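Local coordinates for cellulose 1,4-beta-cellobiosidase (Thermobifida fusca, PDB 4JJJ), which probably hydrolyses cellulose to cellobiose, this chain being the glycoside hydrolase family 48 catalytic domain of a longer cellulase, at residues A[418-423]-A[623-628]; A[500-505]-A[526-531]. The protein carries 1 engineered substitution. One frame throughout, in Å; residues are numbered along the deposited sequence.

Contact 1: residues A[418-423]-A[623-628]; sequences QVWNME and QVEIAT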
loop_
_atom_site.group_PDB
_atom_site.type_symbol
_atom_site.label_atom_id
_atom_site.label_comp_id
_atom_site.label_asym_id
_atom_site.label_seq_id
_atom_site.Cartn_x
_atom_site.Cartn_y
_atom_site.Cartn_z
ATOM N N GLN A 418 -6.763 -10.077 -2.537
ATOM C CA GLN A 418 -6.864 -11.518 -2.207
ATOM C C GLN A 418 -5.548 -12.208 -2.490
ATOM O O GLN A 418 -4.984 -12.896 -1.626
ATOM C CB GLN A 418 -7.897 -12.266 -3.006
ATOM C CG GLN A 418 -9.353 -11.848 -2.797
ATOM C CD GLN A 418 -9.812 -12.107 -1.429
ATOM O OE1 GLN A 418 -9.720 -13.283 -0.901
ATOM N NE2 GLN A 418 -10.309 -11.067 -0.752
ATOM N N VAL A 419 -4.989 -11.970 -3.700
ATOM C CA VAL A 419 -3.722 -12.616 -4.125
ATOM C C VAL A 419 -2.534 -11.990 -3.484
ATOM O O VAL A 419 -1.538 -12.705 -3.208
ATOM C CB VAL A 419 -3.664 -12.767 -5.636
ATOM C CG1 VAL A 419 -4.662 -13.803 -6.126
ATOM C CG2 VAL A 419 -3.860 -11.469 -6.383
ATOM N N TRP A 420 -2.514 -10.715 -3.254
ATOM C CA TRP A 420 -1.352 -10.117 -2.577
ATOM C C TRP A 420 -1.183 -10.736 -1.165
ATOM O O TRP A 420 -0.060 -11.140 -0.749
ATOM C CB TRP A 420 -1.431 -8.646 -2.534
ATOM C CG TRP A 420 -1.053 -7.938 -3.759
ATOM C CD1 TRP A 420 -0.460 -8.439 -4.855
ATOM C CD2 TRP A 420 -1.099 -6.507 -3.948
ATOM N NE1 TRP A 420 -0.206 -7.438 -5.739
ATOM C CE2 TRP A 420 -0.549 -6.235 -5.199
ATOM C CE3 TRP A 420 -1.549 -5.456 -3.145
ATOM C CZ2 TRP A 420 -0.406 -4.952 -5.683
ATOM C CZ3 TRP A 420 -1.414 -4.145 -3.621
ATOM C CH2 TRP A 420 -0.845 -3.908 -4.865
ATOM N N ASN A 421 -2.306 -10.847 -0.422
ATOM C CA ASN A 421 -2.250 -11.503 0.890
ATOM C C ASN A 421 -1.975 -12.989 0.774
ATOM O O ASN A 421 -1.023 -13.531 1.391
ATOM C CB ASN A 421 -3.522 -11.242 1.648
ATOM C CG ASN A 421 -3.703 -12.209 2.775
ATOM O OD1 ASN A 421 -2.822 -12.384 3.539
ATOM N ND2 ASN A 421 -4.959 -12.623 2.999
ATOM N N MET A 422 -2.712 -13.645 -0.083
ATOM C CA MET A 422 -2.672 -15.086 -0.167
ATOM C C MET A 422 -1.332 -15.583 -0.601
ATOM O O MET A 422 -0.899 -16.615 -0.128
ATOM C CB MET A 422 -3.780 -15.746 -0.999
ATOM C CG MET A 422 -4.124 -17.171 -0.576
ATOM S SD MET A 422 -4.552 -17.433 1.158
ATOM C CE MET A 422 -5.916 -16.295 1.397
ATOM N N GLU A 423 -0.695 -14.860 -1.522
ATOM C CA GLU A 423 0.696 -15.277 -1.956
ATOM C C GLU A 423 1.666 -15.344 -0.753
ATOM O O GLU A 423 2.468 -16.267 -0.675
ATOM C CB GLU A 423 1.276 -14.333 -2.978
ATOM C CG GLU A 423 2.502 -14.915 -3.674
ATOM C CD GLU A 423 3.149 -13.964 -4.625
ATOM O OE1 GLU A 423 2.409 -13.400 -5.461
ATOM O OE2 GLU A 423 4.362 -13.855 -4.519
ATOM N N GLN A 623 4.584 -5.496 -13.820
ATOM C CA GLN A 623 5.632 -6.070 -14.651
ATOM C C GLN A 623 6.624 -6.832 -13.806
ATOM O O GLN A 623 7.117 -7.888 -14.223
ATOM C CB GLN A 623 6.302 -4.985 -15.501
ATOM C CG GLN A 623 5.322 -4.242 -16.448
ATOM C CD GLN A 623 4.622 -5.221 -17.395
ATOM O OE1 GLN A 623 5.284 -6.002 -18.105
ATOM N NE2 GLN A 623 3.324 -5.223 -17.419
ATOM N N VAL A 624 6.956 -6.324 -12.618
ATOM C CA VAL A 624 7.810 -7.080 -11.667
ATOM C C VAL A 624 7.084 -8.319 -11.209
ATOM O O VAL A 624 7.623 -9.417 -11.176
ATOM C CB VAL A 624 8.246 -6.174 -10.506
ATOM C CG1 VAL A 624 8.934 -7.018 -9.475
ATOM C CG2 VAL A 624 9.129 -5.025 -10.957
ATOM N N GLU A 625 5.789 -8.222 -10.897
ATOM C CA GLU A 625 5.007 -9.358 -10.416
ATOM C C GLU A 625 5.153 -10.497 -11.393
ATOM O O GLU A 625 5.450 -11.643 -11.068
ATOM C CB GLU A 625 3.522 -8.949 -10.214
ATOM C CG GLU A 625 2.793 -9.909 -9.348
ATOM C CD GLU A 625 2.759 -9.477 -7.900
ATOM O OE1 GLU A 625 3.381 -10.113 -7.065
ATOM O OE2 GLU A 625 2.148 -8.440 -7.537
ATOM N N ILE A 626 5.030 -10.160 -12.691
ATOM C CA ILE A 626 5.203 -11.143 -13.749
ATOM C C ILE A 626 6.630 -11.788 -13.723
ATOM O O ILE A 626 6.766 -13.012 -13.835
ATOM C CB ILE A 626 4.874 -10.558 -15.157
ATOM C CG1 ILE A 626 3.416 -10.112 -15.236
ATOM C CG2 ILE A 626 5.188 -11.566 -16.214
ATOM C CD1 ILE A 626 3.205 -9.167 -16.442
ATOM N N ALA A 627 7.637 -10.933 -13.763
ATOM C CA ALA A 627 9.018 -11.423 -13.685
ATOM C C ALA A 627 9.165 -12.385 -12.522
ATOM O O ALA A 627 9.780 -13.404 -12.666
ATOM C CB ALA A 627 9.992 -10.292 -13.524
ATOM N N THR A 628 8.674 -12.012 -11.346
ATOM C CA THR A 628 8.820 -12.864 -10.127
ATOM C C THR A 628 8.038 -14.170 -10.310
ATOM O O THR A 628 8.490 -15.189 -9.757
ATOM C CB THR A 628 8.443 -12.154 -8.853
ATOM O OG1 THR A 628 6.990 -11.959 -8.734
ATOM C CG2 THR A 628 9.243 -10.895 -8.712
HETATM O O HOH W 1 1.833 -10.864 -4.873
#
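At the wall of the sugar-binding pocket of this (alpha/alpha)6 barrel, Trp420 on helix 416-432 and Glu625 on helix 620-637 meet through a buried polar contact. The two backbones stay well apart, Trp420 CA lying 10.1 Å from Glu625 CA, so long side chains and one water bridge the gap. Trp420 leaves its helix with CG anti to its carbonyl carbon (chi1 -79°), which carries the indole across to the carboxylate. Its NE1 donates to Glu625 OE2 over 3.1 Å. The bond is bent, 136° at the hydrogen; the oxygen sits near the ring edge but tilted from the ring plane, and NE1 comes to the syn side of OE2 while standing out of the carboxylate plane. A sharp bend at chi2 (95°) turns the Glu625 carboxylate so that OE2 serves the indole and OE1 faces Glu423. That second glutamate reaches in extended, and its OE1 comes to 3.8 Å from Glu625 OE1, with the two carboxylate planes nearly perpendicular. Water 1 bridges the pair, donating to Glu423 OE1 at 2.7 Å and to Glu625 OE1 at 2.8 Å. Lys507 makes salt bridges to Glu423 OE2 and Glu625 OE1, while Tyr55 OH is hydrogen-bonded to Glu625 OE2. Trp420 itself touches a bound beta-D-glucopyranose and Glu51, the predicted proton donor. Glu625 is therefore a second-shell residue that ties down the nitrogen edge of a pocket tryptophan. Sharing one lysine and one water between two buried carboxylates would probably ease their mutual repulsion, and the paired partners on OE1 and OE2 should restrict rotation of the Glu625 head group.

Contact 2: residues A[500-505]-A[526-531]; sequences GVTAAL and EGLLDA. With ZN (zinc ion), chain S; NA (sodium ion), chain J.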
loop_
_atom_site.group_PDB
_atom_site.type_symbol
_atom_site.label_atom_id
_atom_site.label_comp_id
_atom_site.label_asym_id
_atom_site.label_seq_id
_atom_site.Cartn_x
_atom_site.Cartn_y
_atom_site.Cartn_z
ATOM N N GLY A 500 -0.892 -8.119 -13.439
ATOM C CA GLY A 500 -0.307 -8.080 -12.091
ATOM C C GLY A 500 -1.040 -9.084 -11.204
ATOM O O GLY A 500 -0.442 -9.908 -10.470
ATOM N N VAL A 501 -2.361 -9.008 -11.238
ATOM C CA VAL A 501 -3.210 -9.892 -10.455
ATOM C C VAL A 501 -2.964 -11.338 -10.922
ATOM O O VAL A 501 -2.880 -12.239 -10.135
ATOM C CB VAL A 501 -4.704 -9.513 -10.639
ATOM C CG1 VAL A 501 -5.598 -10.628 -10.070
ATOM C CG2 VAL A 501 -4.954 -8.186 -10.014
ATOM N N THR A 502 -2.871 -11.512 -12.215
ATOM C CA THR A 502 -2.610 -12.813 -12.816
ATOM C C THR A 502 -1.334 -13.418 -12.250
ATOM O O THR A 502 -1.303 -14.566 -11.864
ATOM C CB THR A 502 -2.636 -12.757 -14.351
ATOM O OG1 THR A 502 -3.948 -12.313 -14.766
ATOM C CG2 THR A 502 -2.321 -14.122 -14.971
ATOM N N ALA A 503 -0.261 -12.658 -12.259
ATOM C CA ALA A 503 1.033 -13.174 -11.792
ATOM C C ALA A 503 0.994 -13.535 -10.312
ATOM O O ALA A 503 1.531 -14.561 -9.928
ATOM C CB ALA A 503 2.074 -12.161 -12.140
ATOM N N ALA A 504 0.322 -12.712 -9.489
ATOM C CA ALA A 504 0.228 -13.012 -8.084
ATOM C C ALA A 504 -0.631 -14.256 -7.875
ATOM O O ALA A 504 -0.359 -15.072 -6.972
ATOM C CB ALA A 504 -0.360 -11.798 -7.345
ATOM N N LEU A 505 -1.685 -14.443 -8.655
ATOM C CA LEU A 505 -2.515 -15.630 -8.556
ATOM C C LEU A 505 -1.677 -16.872 -8.941
ATOM O O LEU A 505 -1.687 -17.872 -8.229
ATOM C CB LEU A 505 -3.749 -15.475 -9.440
ATOM C CG LEU A 505 -4.673 -16.695 -9.488
ATOM C CD1 LEU A 505 -5.118 -17.076 -8.087
ATOM C CD2 LEU A 505 -5.819 -16.389 -10.442
ATOM N N GLU A 526 0.133 -23.082 -14.234
ATOM C CA GLU A 526 0.894 -23.258 -15.466
ATOM C C GLU A 526 0.128 -22.586 -16.622
ATOM O O GLU A 526 0.761 -21.962 -17.499
ATOM C CB GLU A 526 1.057 -24.733 -15.806
ATOM C CG GLU A 526 1.983 -25.502 -14.890
ATOM C CD GLU A 526 3.490 -25.274 -15.078
ATOM O OE1 GLU A 526 3.958 -24.233 -15.591
ATOM O OE2 GLU A 526 4.245 -26.221 -14.696
ATOM N N GLY A 527 -1.205 -22.698 -16.633
ATOM C CA GLY A 527 -2.028 -22.058 -17.652
ATOM C C GLY A 527 -1.978 -20.545 -17.617
ATOM O O GLY A 527 -1.934 -19.893 -18.621
ATOM N N LEU A 528 -1.918 -19.998 -16.390
ATOM C CA LEU A 528 -1.705 -18.554 -16.210
ATOM C C LEU A 528 -0.326 -18.052 -16.695
ATOM O O LEU A 528 -0.223 -17.025 -17.381
ATOM C CB LEU A 528 -1.936 -18.157 -14.758
ATOM C CG LEU A 528 -3.377 -18.360 -14.253
ATOM C CD1 LEU A 528 -3.469 -18.019 -12.801
ATOM C CD2 LEU A 528 -4.372 -17.548 -15.115
ATOM N N LEU A 529 0.738 -18.812 -16.454
ATOM C CA LEU A 529 2.044 -18.400 -16.919
ATOM C C LEU A 529 2.097 -18.467 -18.468
ATOM O O LEU A 529 2.641 -17.602 -19.100
ATOM C CB LEU A 529 3.115 -19.345 -16.366
ATOM C CG LEU A 529 3.365 -19.338 -14.860
ATOM C CD1 LEU A 529 4.464 -20.356 -14.506
ATOM C CD2 LEU A 529 3.646 -17.960 -14.378
ATOM N N ASP A 530 1.445 -19.468 -19.054
ATOM C CA ASP A 530 1.390 -19.532 -20.505
ATOM C C ASP A 530 0.671 -18.300 -21.029
ATOM O O ASP A 530 1.044 -17.756 -22.074
ATOM C CB ASP A 530 0.605 -20.750 -20.962
ATOM C CG ASP A 530 1.334 -22.048 -20.813
ATOM O OD1 ASP A 530 2.539 -22.012 -20.693
ATOM O OD2 ASP A 530 0.665 -23.119 -20.850
ATOM N N ALA A 531 -0.462 -17.972 -20.398
ATOM C CA ALA A 531 -1.266 -16.812 -20.781
ATOM C C ALA A 531 -0.470 -15.541 -20.751
ATOM O O ALA A 531 -0.508 -14.731 -21.665
ATOM C CB ALA A 531 -2.485 -16.746 -19.873
HETATM ZN ZN ZN S . 6.072 -25.854 -15.210
HETATM NA NA NA J . 3.245 -24.199 -20.043
HETATM O O HOH W 2 3.347 -22.973 -17.973
HETATM O O HOH W 3 6.363 -25.743 -17.238
HETATM O O HOH W 4 4.644 -25.995 -18.712
HETATM O O HOH W 5 1.737 -25.277 -19.566
HETATM O O HOH W 6 2.443 -24.853 -21.835
#
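Leu528 of helix 519-533 points at helix 499-516 and supplies nearly all of its helix's share of this apolar contact. Its CB already lies 4.1 Å from Thr502 CG2. A chi1 of -64° sets CG beside the backbone N, and from there the two methyls part, one to each neighbour. CD2 meets Thr502 CG2 at 4.0 Å, whereas CD1 rests against Leu505, 3.7 Å from Leu505 CD2 and 3.8 Å from Leu505 CG. Thr502 presents its methyl to the leucine because its hydroxyl is turned back along its own helix, where OG1 is hydrogen-bonded to the backbone O of Asp498. Val465 of strand 465-473 touches Thr502, Leu505 and Leu528 alike, and so closes over the same apolar patch. Helix 519-533 meets metals through other residues: Glu526 OE2 binds a zinc ion at 1.9 Å, with His633 of helix 620-637 as another ligand, and Asp530 OD1 binds a sodium ion at 2.4 Å. Water 2 couples the two sites, donating to Glu526 O and OE1 while also coordinating the sodium. Consecutive helices joined by a short turn, with one leucine lying across two side chains a helical turn apart, make this an antiparallel helical hairpin within the (alpha/alpha)6 catalytic domain.

Helix 499-516 joins the two contacts, whose centres are 9 Å apart. While Thr502 and Leu505 face helix 519-533 in contact 2, Gly500, Ala503 and Ala504 lie against contact 1: Glu625 CG is 3.4 Å from Gly500 O, and Glu423 OE1 is 3.4 Å from Ala504 CA. Along the chain, contact 2 is nested within the loop closed by contact 1. Contact 1 reaches the pocket directly: between nearest atoms, the Trp420 side chain is about 3 Å from a bound beta-D-glucopyranose and about 4 Å from the engineered Asn224, at the predicted nucleophile position. Contact 2 stands further back, the Thr502 side chain about 9 Å from a bound beta-D-glucopyranose, again between nearest atoms.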